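Side-chain contacts in NAD-dependent protein deacylase 2 (Archaeoglobus fulgidus, PDB 4TWJ), which removes acyl groups, including acetyl, from protein lysines at the expense of NAD and so modulates target proteins such as the archaeal chromatin protein Alba: residues S192-Y197 with T221-I226; Y204-K207 with K212-I215; V19-A24 with A200-I205; A186-G191 with E237-I242. One frame throughout, in Å; residues are numbered along the deposited sequence.

Interaction 1: S192-Y197 with T221-I226; sequences SSLVVY and TMADPI. With ACT (acetate ion), chain F.
Thr221, whose CG2 presses 3.6 Å against Ser193 CA, also hovers over the flat carboxylate of Asp224: its OG1 meets Asp224 OD1 at 2.8 Å from 56° above the carboxylate plane, and its backbone N approaches Asp224 OD2 likewise from above. With OG1 tucked between N and the carbonyl carbon (chi1 76°), CG2 is left to face the other loop. A second flat group, an acetate probably from the crystallisation liquor, accepts an almost straight bond from Ser193 N to its O (2.8 Å, 170°). Further along, Leu194 CD1 lies 3.6 Å from Ala223 CB, and one water bridges the loops, donating to Ser193 O and accepting from Met222 N. Ser192 OG closes an ST turn by accepting from Leu194 N at 3.2 Å and also bonds to Gln100 NE2; an alanine here would probably leave both nitrogens without this acceptor and let the turn relax. Ser192 and Ser193 belong to the NAD-binding site. The two loops follow strands 186-190 and 212-217 of the parallel sheet; Leu194 packs on Pro203 of helix 201-208 and Phe21 of strand 18-22, while Thr221 rests on Ile215 of strand 212-217.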
loop_
_atom_site.group_PDB
_atom_site.type_symbol
_atom_site.label_atom_id
_atom_site.label_comp_id
_atom_site.label_asym_id
_atom_site.label_seq_id
_atom_site.Cartn_x
_atom_site.Cartn_y
_atom_site.Cartn_z
ATOM N N SER A 192 5.003 1.046 -6.659
ATOM C CA SER A 192 6.047 0.679 -5.695
ATOM C C SER A 192 7.377 0.423 -6.392
ATOM O O SER A 192 7.423 -0.208 -7.446
ATOM C CB SER A 192 5.644 -0.558 -4.892
ATOM O OG SER A 192 6.672 -0.922 -3.977
ATOM N N SER A 193 8.463 0.896 -5.780
ATOM C CA SER A 193 9.814 0.660 -6.298
ATOM C C SER A 193 10.418 -0.652 -5.780
ATOM O O SER A 193 11.509 -1.039 -6.195
ATOM C CB SER A 193 10.737 1.846 -5.978
ATOM O OG SER A 193 10.632 2.233 -4.623
ATOM N N LEU A 194 9.703 -1.330 -4.880
ATOM C CA LEU A 194 10.096 -2.650 -4.381
ATOM C C LEU A 194 11.473 -2.633 -3.709
ATOM O O LEU A 194 12.310 -3.509 -3.937
ATOM C CB LEU A 194 10.015 -3.703 -5.496
ATOM C CG LEU A 194 8.630 -3.801 -6.148
ATOM C CD1 LEU A 194 8.638 -4.744 -7.338
ATOM C CD2 LEU A 194 7.590 -4.237 -5.125
ATOM N N VAL A 195 11.673 -1.630 -2.858
ATOM C CA VAL A 195 12.905 -1.482 -2.081
ATOM C C VAL A 195 12.668 -1.586 -0.569
ATOM O O VAL A 195 13.612 -1.463 0.211
ATOM C CB VAL A 195 13.620 -0.146 -2.403
ATOM C CG1 VAL A 195 14.094 -0.138 -3.847
ATOM C CG2 VAL A 195 12.731 1.057 -2.114
ATOM N N VAL A 196 11.421 -1.802 -0.155
ATOM C CA VAL A 196 11.106 -1.949 1.265
ATOM C C VAL A 196 10.728 -3.394 1.577
ATOM O O VAL A 196 9.752 -3.926 1.047
ATOM C CB VAL A 196 9.987 -0.989 1.709
ATOM C CG1 VAL A 196 9.657 -1.205 3.181
ATOM C CG2 VAL A 196 10.404 0.453 1.462
ATOM N N TYR A 197 11.539 -4.025 2.422
ATOM C CA TYR A 197 11.317 -5.389 2.860
ATOM C C TYR A 197 10.715 -5.380 4.260
ATOM O O TYR A 197 10.848 -4.389 4.990
ATOM C CB TYR A 197 12.636 -6.168 2.857
ATOM C CG TYR A 197 13.027 -6.672 1.490
ATOM C CD1 TYR A 197 12.579 -7.903 1.035
ATOM C CD2 TYR A 197 13.840 -5.917 0.652
ATOM C CE1 TYR A 197 12.929 -8.375 -0.216
ATOM C CE2 TYR A 197 14.198 -6.382 -0.604
ATOM C CZ TYR A 197 13.739 -7.611 -1.029
ATOM O OH TYR A 197 14.090 -8.081 -2.275
ATOM N N THR A 221 12.032 0.333 -12.005
ATOM C CA THR A 221 12.549 -0.168 -10.737
ATOM C C THR A 221 13.621 -1.206 -11.042
ATOM O O THR A 221 13.685 -1.737 -12.151
ATOM C CB THR A 221 11.448 -0.832 -9.880
ATOM O OG1 THR A 221 11.138 -2.132 -10.396
ATOM C CG2 THR A 221 10.189 0.017 -9.856
ATOM N N MET A 222 14.450 -1.510 -10.048
ATOM C CA MET A 222 15.465 -2.550 -10.200
ATOM C C MET A 222 14.849 -3.949 -10.317
ATOM O O MET A 222 15.527 -4.886 -10.730
ATOM C CB MET A 222 16.457 -2.507 -9.031
ATOM C CG MET A 222 17.295 -1.238 -8.958
ATOM S SD MET A 222 18.567 -1.124 -10.234
ATOM C CE MET A 222 17.705 -0.272 -11.555
ATOM N N ALA A 223 13.569 -4.085 -9.956
ATOM C CA ALA A 223 12.859 -5.362 -10.049
ATOM C C ALA A 223 12.177 -5.589 -11.403
ATOM O O ALA A 223 11.658 -6.671 -11.657
ATOM C CB ALA A 223 11.830 -5.467 -8.933
ATOM N N ASP A 224 12.191 -4.586 -12.277
ATOM C CA ASP A 224 11.519 -4.693 -13.582
ATOM C C ASP A 224 11.792 -5.996 -14.354
ATOM O O ASP A 224 10.867 -6.556 -14.944
ATOM C CB ASP A 224 11.856 -3.487 -14.471
ATOM C CG ASP A 224 11.173 -2.208 -14.020
ATOM O OD1 ASP A 224 10.367 -2.237 -13.063
ATOM O OD2 ASP A 224 11.451 -1.152 -14.624
ATOM N N PRO A 225 13.047 -6.494 -14.350
ATOM C CA PRO A 225 13.322 -7.707 -15.136
ATOM C C PRO A 225 12.468 -8.945 -14.825
ATOM O O PRO A 225 12.345 -9.820 -15.681
ATOM C CB PRO A 225 14.796 -7.989 -14.834
ATOM C CG PRO A 225 15.372 -6.644 -14.570
ATOM C CD PRO A 225 14.294 -5.890 -13.840
ATOM N N ILE A 226 11.877 -9.028 -13.632
ATOM C CA ILE A 226 11.074 -10.206 -13.277
ATOM C C ILE A 226 9.643 -10.146 -13.819
ATOM O O ILE A 226 8.914 -11.134 -13.744
ATOM C CB ILE A 226 11.026 -10.456 -11.744
ATOM C CG1 ILE A 226 10.080 -9.472 -11.035
ATOM C CG2 ILE A 226 12.431 -10.419 -11.150
ATOM C CD1 ILE A 226 9.841 -9.802 -9.576
HETATM C C ACT F . 7.500 3.223 -3.097
HETATM O O ACT F . 8.456 2.496 -3.435
HETATM O OXT ACT F . 6.693 2.872 -2.212
HETATM C CH3 ACT F . 7.320 4.548 -3.776
HETATM O O HOH W 1 13.922 -0.071 -7.697
#

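Interaction 2: Y204-K207 with K212-I215; sequences YIAK and KMII
Met213 carries most of this contact, pushing its thioether from strand 212-217 against the last turn of helix 201-208. Its chain leaves the strand with CG anti to the carbonyl carbon (chi1 -56°) and then bends at both chi2 and chi3, a folded course that brings the sulfur against the helix backbone: Met213 SD lies 3.7 Å from Lys207 N and 3.9 Å from Lys207 CA. Ala206 offers a single methyl, its CB 4.0 Å from Met213 SD, a small side chain against which the sulfur can rest. Lys207 contributes its hydrocarbon part. Its CG stands anti to the backbone N (chi1 175°), the chain turns at chi2, and CD then passes 3.8 Å from Met213 CG, the two side chains crossing obliquely. The ammonium group is carried past the thioether to Ile226 O, to which Lys207 NZ donates a hydrogen bond. Phe187, on the neighbouring strand, touches both Ala206 and Met213, and Phe227 packs on Met213 as well. Helix 201-208 is the crossover element between strands 186-190 and 212-217, so the contact belongs to a classic beta-alpha-beta unit, sealing the helix onto the strand that follows it. It probably rests mainly on dispersion and burial of apolar surface: a polarisable sulfur, a methyl and lysine methylenes supply the surfaces, while the ammonium of Lys207 is directed to a backbone carbonyl. Such a contact is likely to depend more on shape and bulk than on bond direction.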
loop_
_atom_site.group_PDB
_atom_site.type_symbol
_atom_site.label_atom_id
_atom_site.label_comp_id
_atom_site.label_asym_id
_atom_site.label_seq_id
_atom_site.Cartn_x
_atom_site.Cartn_y
_atom_site.Cartn_z
ATOM N N TYR A 204 8.330 -11.533 -5.476
ATOM C CA TYR A 204 9.234 -12.650 -5.764
ATOM C C TYR A 204 8.606 -13.993 -5.404
ATOM O O TYR A 204 8.801 -14.982 -6.104
ATOM C CB TYR A 204 10.560 -12.479 -5.035
ATOM C CG TYR A 204 11.363 -11.304 -5.527
ATOM C CD1 TYR A 204 12.007 -11.343 -6.762
ATOM C CD2 TYR A 204 11.487 -10.154 -4.761
ATOM C CE1 TYR A 204 12.751 -10.265 -7.215
ATOM C CE2 TYR A 204 12.220 -9.071 -5.208
ATOM C CZ TYR A 204 12.852 -9.130 -6.430
ATOM O OH TYR A 204 13.588 -8.049 -6.866
ATOM N N ILE A 205 7.858 -14.025 -4.306
ATOM C CA ILE A 205 7.123 -15.228 -3.922
ATOM C C ILE A 205 6.091 -15.597 -4.991
ATOM O O ILE A 205 5.972 -16.765 -5.372
ATOM C CB ILE A 205 6.441 -15.052 -2.547
ATOM C CG1 ILE A 205 7.501 -15.015 -1.439
ATOM C CG2 ILE A 205 5.433 -16.162 -2.293
ATOM C CD1 ILE A 205 6.979 -14.555 -0.093
ATOM N N ALA A 206 5.347 -14.605 -5.474
ATOM C CA ALA A 206 4.350 -14.842 -6.524
ATOM C C ALA A 206 5.010 -15.326 -7.818
ATOM O O ALA A 206 4.510 -16.241 -8.476
ATOM C CB ALA A 206 3.536 -13.580 -6.780
ATOM N N LYS A 207 6.144 -14.719 -8.159
ATOM C CA LYS A 207 6.920 -15.108 -9.342
ATOM C C LYS A 207 7.372 -16.569 -9.244
ATOM O O LYS A 207 7.192 -17.346 -10.188
ATOM C CB LYS A 207 8.127 -14.175 -9.498
ATOM C CG LYS A 207 9.095 -14.532 -10.617
ATOM C CD LYS A 207 8.580 -14.139 -11.980
ATOM C CE LYS A 207 9.692 -14.256 -13.015
ATOM N NZ LYS A 207 9.238 -13.814 -14.351
ATOM N N LYS A 212 1.633 -14.780 -13.275
ATOM C CA LYS A 212 1.956 -13.799 -14.305
ATOM C C LYS A 212 2.135 -12.454 -13.618
ATOM O O LYS A 212 1.291 -12.044 -12.815
ATOM C CB LYS A 212 0.843 -13.722 -15.343
ATOM C CG LYS A 212 0.563 -15.037 -16.062
ATOM C CD LYS A 212 1.779 -15.585 -16.787
ATOM C CE LYS A 212 2.255 -14.655 -17.889
ATOM N NZ LYS A 212 3.225 -15.327 -18.798
ATOM N N MET A 213 3.236 -11.779 -13.936
ATOM C CA MET A 213 3.676 -10.607 -13.187
ATOM C C MET A 213 3.505 -9.331 -14.002
ATOM O O MET A 213 4.040 -9.217 -15.107
ATOM C CB MET A 213 5.145 -10.771 -12.793
ATOM C CG MET A 213 5.465 -12.024 -11.992
ATOM S SD MET A 213 4.636 -12.149 -10.393
ATOM C CE MET A 213 5.244 -10.670 -9.589
ATOM N N ILE A 214 2.770 -8.371 -13.439
ATOM C CA ILE A 214 2.510 -7.080 -14.077
ATOM C C ILE A 214 3.019 -5.964 -13.165
ATOM O O ILE A 214 2.824 -6.024 -11.953
ATOM C CB ILE A 214 0.996 -6.862 -14.316
ATOM C CG1 ILE A 214 0.409 -7.983 -15.183
ATOM C CG2 ILE A 214 0.737 -5.505 -14.962
ATOM C CD1 ILE A 214 -1.089 -8.123 -15.061
ATOM N N ILE A 215 3.674 -4.954 -13.737
ATOM C CA ILE A 215 4.079 -3.783 -12.957
ATOM C C ILE A 215 3.642 -2.500 -13.658
ATOM O O ILE A 215 3.778 -2.372 -14.875
ATOM C CB ILE A 215 5.599 -3.789 -12.638
ATOM C CG1 ILE A 215 5.965 -2.653 -11.681
ATOM C CG2 ILE A 215 6.449 -3.735 -13.904
ATOM C CD1 ILE A 215 7.274 -2.892 -10.963
#

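Interaction 3: V19-A24 with A200-I205; sequences VVFTGA and AELPYI. With ACT (acetate ion), chain F.
Beside Phe21, whose ring meets Leu202 and Pro203, the hydroxyl of Thr22 is gripped by two groups: Thr22 OG1 is hydrogen-bonded to Thr99 OG1 and to His106 NE2, which ties down this end of strand 18-22. Phe21 faces helix 201-208, an anti placement of CG relative to the backbone N (chi1 176°) carrying the ring out from the strand to the helix, where CE1 does the touching. Leu202 CD1 comes in at the ring edge, near its plane, 4.0 Å from Phe21 CE1, while Leu202 CB, 4.1 Å from CE1, is lifted off the plane on the side of Pro203; the two side chains cross at about a right angle. Pro203 CD sits over one face, shifted toward the rim, 4.2 Å from Phe21 CE1. The contact joins the central parallel sheet of a Rossmann-like fold to a helix laid over it, and the loop leaving the strand enters the NAD-binding site through Gly23 and Ala24. There Ala24 N donates to acetate OXT at 3.2 Å and 160°, and Gly23, lacking a side chain, lets that oxygen lie close by. Ile98 of strand 94-99 touches both Phe21 and Leu202, and Phe187 of strand 186-190 backs Pro203.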
loop_
_atom_site.group_PDB
_atom_site.type_symbol
_atom_site.label_atom_id
_atom_site.label_comp_id
_atom_site.label_asym_id
_atom_site.label_seq_id
_atom_site.Cartn_x
_atom_site.Cartn_y
_atom_site.Cartn_z
ATOM N N VAL A 19 -4.000 -10.771 -7.632
ATOM C CA VAL A 19 -3.635 -9.989 -6.454
ATOM C C VAL A 19 -3.008 -8.676 -6.917
ATOM O O VAL A 19 -2.247 -8.659 -7.885
ATOM C CB VAL A 19 -2.639 -10.768 -5.566
ATOM C CG1 VAL A 19 -2.074 -9.890 -4.453
ATOM C CG2 VAL A 19 -3.319 -12.003 -4.992
ATOM N N VAL A 20 -3.353 -7.586 -6.237
ATOM C CA VAL A 20 -2.757 -6.279 -6.500
ATOM C C VAL A 20 -1.926 -5.851 -5.293
ATOM O O VAL A 20 -2.350 -6.029 -4.154
ATOM C CB VAL A 20 -3.834 -5.226 -6.826
ATOM C CG1 VAL A 20 -3.209 -3.848 -6.995
ATOM C CG2 VAL A 20 -4.584 -5.633 -8.084
ATOM N N PHE A 21 -0.743 -5.303 -5.569
ATOM C CA PHE A 21 0.236 -4.908 -4.555
ATOM C C PHE A 21 0.555 -3.436 -4.801
ATOM O O PHE A 21 0.972 -3.075 -5.906
ATOM C CB PHE A 21 1.481 -5.787 -4.708
ATOM C CG PHE A 21 2.622 -5.438 -3.789
ATOM C CD1 PHE A 21 2.858 -6.184 -2.643
ATOM C CD2 PHE A 21 3.502 -4.406 -4.106
ATOM C CE1 PHE A 21 3.931 -5.895 -1.815
ATOM C CE2 PHE A 21 4.577 -4.113 -3.280
ATOM C CZ PHE A 21 4.788 -4.858 -2.134
ATOM N N THR A 22 0.347 -2.584 -3.798
ATOM C CA THR A 22 0.528 -1.143 -3.993
ATOM C C THR A 22 1.464 -0.495 -2.987
ATOM O O THR A 22 1.584 -0.941 -1.846
ATOM C CB THR A 22 -0.820 -0.393 -3.967
ATOM O OG1 THR A 22 -1.391 -0.452 -2.653
ATOM C CG2 THR A 22 -1.785 -1.008 -4.970
ATOM N N GLY A 23 2.106 0.581 -3.436
ATOM C CA GLY A 23 2.963 1.410 -2.596
ATOM C C GLY A 23 2.645 2.882 -2.776
ATOM O O GLY A 23 1.590 3.242 -3.312
ATOM N N ALA A 24 3.576 3.730 -2.345
ATOM C CA ALA A 24 3.336 5.174 -2.235
ATOM C C ALA A 24 3.036 5.882 -3.557
ATOM O O ALA A 24 2.431 6.958 -3.550
ATOM C CB ALA A 24 4.511 5.848 -1.540
ATOM N N ALA A 200 8.639 -6.198 -0.120
ATOM C CA ALA A 200 9.185 -6.430 -1.457
ATOM C C ALA A 200 9.422 -7.910 -1.781
ATOM O O ALA A 200 9.566 -8.256 -2.950
ATOM C CB ALA A 200 10.477 -5.641 -1.651
ATOM N N GLU A 201 9.467 -8.773 -0.766
ATOM C CA GLU A 201 9.592 -10.222 -0.990
ATOM C C GLU A 201 8.370 -10.790 -1.715
ATOM O O GLU A 201 8.471 -11.775 -2.450
ATOM C CB GLU A 201 9.785 -10.959 0.344
ATOM C CG GLU A 201 10.136 -12.440 0.223
ATOM C CD GLU A 201 11.465 -12.686 -0.459
ATOM O OE1 GLU A 201 12.381 -11.853 -0.310
ATOM O OE2 GLU A 201 11.605 -13.724 -1.148
ATOM N N LEU A 202 7.211 -10.174 -1.507
ATOM C CA LEU A 202 5.952 -10.748 -1.974
ATOM C C LEU A 202 5.857 -10.955 -3.497
ATOM O O LEU A 202 5.417 -12.019 -3.933
ATOM C CB LEU A 202 4.763 -9.942 -1.428
ATOM C CG LEU A 202 4.617 -10.099 0.092
ATOM C CD1 LEU A 202 3.743 -8.999 0.670
ATOM C CD2 LEU A 202 4.072 -11.468 0.458
ATOM N N PRO A 203 6.268 -9.961 -4.312
ATOM C CA PRO A 203 6.270 -10.235 -5.754
ATOM C C PRO A 203 7.207 -11.373 -6.172
ATOM O O PRO A 203 6.899 -12.097 -7.113
ATOM C CB PRO A 203 6.714 -8.904 -6.389
ATOM C CG PRO A 203 7.076 -7.997 -5.257
ATOM C CD PRO A 203 6.424 -8.528 -4.024
ATOM N N TYR A 204 8.330 -11.533 -5.476
ATOM C CA TYR A 204 9.234 -12.650 -5.764
ATOM C C TYR A 204 8.606 -13.993 -5.404
ATOM O O TYR A 204 8.801 -14.982 -6.104
ATOM C CB TYR A 204 10.560 -12.479 -5.035
ATOM C CG TYR A 204 11.363 -11.304 -5.527
ATOM C CD1 TYR A 204 12.007 -11.343 -6.762
ATOM C CD2 TYR A 204 11.487 -10.154 -4.761
ATOM C CE1 TYR A 204 12.751 -10.265 -7.215
ATOM C CE2 TYR A 204 12.220 -9.071 -5.208
ATOM C CZ TYR A 204 12.852 -9.130 -6.430
ATOM O OH TYR A 204 13.588 -8.049 -6.866
ATOM N N ILE A 205 7.858 -14.025 -4.306
ATOM C CA ILE A 205 7.123 -15.228 -3.922
ATOM C C ILE A 205 6.091 -15.597 -4.991
ATOM O O ILE A 205 5.972 -16.765 -5.372
ATOM C CB ILE A 205 6.441 -15.052 -2.547
ATOM C CG1 ILE A 205 7.501 -15.015 -1.439
ATOM C CG2 ILE A 205 5.433 -16.162 -2.293
ATOM C CD1 ILE A 205 6.979 -14.555 -0.093
HETATM C C ACT F . 7.500 3.223 -3.097
HETATM O O ACT F . 8.456 2.496 -3.435
HETATM O OXT ACT F . 6.693 2.872 -2.212
HETATM C CH3 ACT F . 7.320 4.548 -3.776
#

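Interaction 4: A186-G191 with E237-I242; sequences AFMVVG and EVLPKI
Met188 and Leu239 reach toward each other tip to tip, and here the contact is tightest: Met188 CE lies 3.7 Å from Leu239 CD1. Met188 reaches out from the sheet, its CG anti to the backbone N (chi1 178°) and its chain extended until a single bend at chi3 turns the methyl to meet the leucine. Leu239 answers with a first torsion of -93°, well away from a staggered value, and spreads its two methyls: CD1 goes to the methionine, while CD2 sits 4.1 Å from Val190 CG1, where valine and leucine cross at a slant. Packing is slacker on the next turn of the helix, where Ile242 CD1 approaches Met188 SD only to 4.3 Å. The helix is amphipathic. Leu239 and Ile242 point at the strand, whereas Glu237 and Lys241 are exposed to solvent, and Pro240, at a kink where its N makes no bond to the preceding turn, is partly exposed. The axes of strand 186-190 and the helix segment come within 11.6 Å and run roughly antiparallel, at 151°. Helix 2-14 closes the same layer, with Leu12 touching both Met188 and Ile242, and Val216 of the adjoining strand supports Leu239. Beyond Val190 the chain turns through Gly191, with positive phi, into the NAD-binding site, and Ala235 and Ile26 of that site lie near Val190. A parallel sheet carrying helices 2-14 and 235-249 on this face and helix 201-208 on the other is the three-layer sandwich of the Rossmann-like domain of sirtuins.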
loop_
_atom_site.group_PDB
_atom_site.type_symbol
_atom_site.label_atom_id
_atom_site.label_comp_id
_atom_site.label_asym_id
_atom_site.label_seq_id
_atom_site.Cartn_x
_atom_site.Cartn_y
_atom_site.Cartn_z
ATOM N N ALA A 186 -1.991 -14.266 -10.972
ATOM C CA ALA A 186 -1.638 -12.952 -11.495
ATOM C C ALA A 186 -1.319 -12.027 -10.327
ATOM O O ALA A 186 -2.037 -12.010 -9.332
ATOM C CB ALA A 186 -2.777 -12.385 -12.327
ATOM N N PHE A 187 -0.237 -11.267 -10.454
ATOM C CA PHE A 187 0.232 -10.392 -9.382
ATOM C C PHE A 187 0.623 -9.069 -10.025
ATOM O O PHE A 187 1.546 -9.029 -10.840
ATOM C CB PHE A 187 1.424 -11.038 -8.673
ATOM C CG PHE A 187 1.774 -10.410 -7.350
ATOM C CD1 PHE A 187 1.346 -10.980 -6.160
ATOM C CD2 PHE A 187 2.564 -9.265 -7.290
ATOM C CE1 PHE A 187 1.683 -10.416 -4.941
ATOM C CE2 PHE A 187 2.903 -8.698 -6.072
ATOM C CZ PHE A 187 2.461 -9.277 -4.899
ATOM N N MET A 188 -0.102 -8.005 -9.695
ATOM C CA MET A 188 0.123 -6.701 -10.317
ATOM C C MET A 188 0.619 -5.696 -9.287
ATOM O O MET A 188 -0.094 -5.367 -8.339
ATOM C CB MET A 188 -1.154 -6.186 -10.989
ATOM C CG MET A 188 -0.997 -4.804 -11.615
ATOM S SD MET A 188 -2.304 -4.362 -12.778
ATOM C CE MET A 188 -3.734 -4.364 -11.706
ATOM N N VAL A 189 1.851 -5.229 -9.476
ATOM C CA VAL A 189 2.434 -4.187 -8.637
ATOM C C VAL A 189 2.054 -2.825 -9.221
ATOM O O VAL A 189 2.185 -2.613 -10.429
ATOM C CB VAL A 189 3.972 -4.321 -8.572
ATOM C CG1 VAL A 189 4.605 -3.108 -7.892
ATOM C CG2 VAL A 189 4.356 -5.607 -7.850
ATOM N N VAL A 190 1.567 -1.921 -8.371
ATOM C CA VAL A 190 1.212 -0.559 -8.791
ATOM C C VAL A 190 1.802 0.470 -7.822
ATOM O O VAL A 190 1.463 0.488 -6.642
ATOM C CB VAL A 190 -0.319 -0.350 -8.861
ATOM C CG1 VAL A 190 -0.649 1.026 -9.432
ATOM C CG2 VAL A 190 -0.980 -1.443 -9.692
ATOM N N GLY A 191 2.677 1.334 -8.330
ATOM C CA GLY A 191 3.209 2.431 -7.533
ATOM C C GLY A 191 4.124 2.012 -6.400
ATOM O O GLY A 191 4.032 2.556 -5.300
ATOM N N GLU A 237 -4.210 6.965 -14.813
ATOM C CA GLU A 237 -4.534 6.864 -16.232
ATOM C C GLU A 237 -4.533 5.413 -16.698
ATOM O O GLU A 237 -5.455 4.978 -17.387
ATOM C CB GLU A 237 -3.527 7.658 -17.066
ATOM C CG GLU A 237 -3.499 9.144 -16.747
ATOM C CD GLU A 237 -2.470 9.903 -17.564
ATOM O OE1 GLU A 237 -2.175 9.485 -18.705
ATOM O OE2 GLU A 237 -1.954 10.923 -17.062
ATOM N N VAL A 238 -3.502 4.668 -16.305
ATOM C CA VAL A 238 -3.305 3.298 -16.775
ATOM C C VAL A 238 -4.368 2.330 -16.244
ATOM O O VAL A 238 -4.928 1.553 -17.014
ATOM C CB VAL A 238 -1.898 2.773 -16.404
ATOM C CG1 VAL A 238 -1.758 1.291 -16.733
ATOM C CG2 VAL A 238 -0.820 3.580 -17.122
ATOM N N LEU A 239 -4.639 2.367 -14.941
ATOM C CA LEU A 239 -5.518 1.358 -14.325
ATOM C C LEU A 239 -6.954 1.371 -14.863
ATOM O O LEU A 239 -7.513 0.304 -15.122
ATOM C CB LEU A 239 -5.515 1.449 -12.793
ATOM C CG LEU A 239 -4.511 0.548 -12.060
ATOM C CD1 LEU A 239 -5.005 -0.893 -12.040
ATOM C CD2 LEU A 239 -3.122 0.631 -12.673
ATOM N N PRO A 240 -7.560 2.564 -15.030
ATOM C CA PRO A 240 -8.879 2.587 -15.676
ATOM C C PRO A 240 -8.881 1.998 -17.088
ATOM O O PRO A 240 -9.833 1.310 -17.456
ATOM C CB PRO A 240 -9.230 4.077 -15.700
ATOM C CG PRO A 240 -8.518 4.633 -14.515
ATOM C CD PRO A 240 -7.210 3.882 -14.471
ATOM N N LYS A 241 -7.825 2.246 -17.861
ATOM C CA LYS A 241 -7.721 1.686 -19.212
ATOM C C LYS A 241 -7.635 0.163 -19.185
ATOM O O LYS A 241 -8.225 -0.507 -20.036
ATOM C CB LYS A 241 -6.525 2.265 -19.964
ATOM C CG LYS A 241 -6.690 3.730 -20.322
ATOM C CD LYS A 241 -5.471 4.269 -21.046
ATOM C CE LYS A 241 -5.485 5.789 -21.073
ATOM N NZ LYS A 241 -6.701 6.330 -21.739
ATOM N N ILE A 242 -6.898 -0.374 -18.214
ATOM C CA ILE A 242 -6.838 -1.821 -18.018
ATOM C C ILE A 242 -8.232 -2.379 -17.712
ATOM O O ILE A 242 -8.647 -3.368 -18.319
ATOM C CB ILE A 242 -5.841 -2.225 -16.903
ATOM C CG1 ILE A 242 -4.407 -1.909 -17.338
ATOM C CG2 ILE A 242 -5.966 -3.711 -16.593
ATOM C CD1 ILE A 242 -3.371 -2.108 -16.250
#

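In the fold
All four interactions gather round one parallel sheet, whose strands 18-22, 186-190 and 212-217 lie side by side. Interactions 2 and 3 share helix 201-208 and are centred about 8 Å apart on one face; interaction 4 lies on the other face, about 12 Å from interaction 3 between centres. Interaction 1, about 9 Å from interaction 3 between centres, joins the loops that follow two of the strands. Along the chain, interaction 2 is nested inside interaction 1 and that inside interaction 4, whereas interaction 3 crosses both 1 and 4. Remote segments thus meet round the sheet, and interactions 1, 3 and 4 run into the NAD-binding loops at the C-terminal ends of its strands.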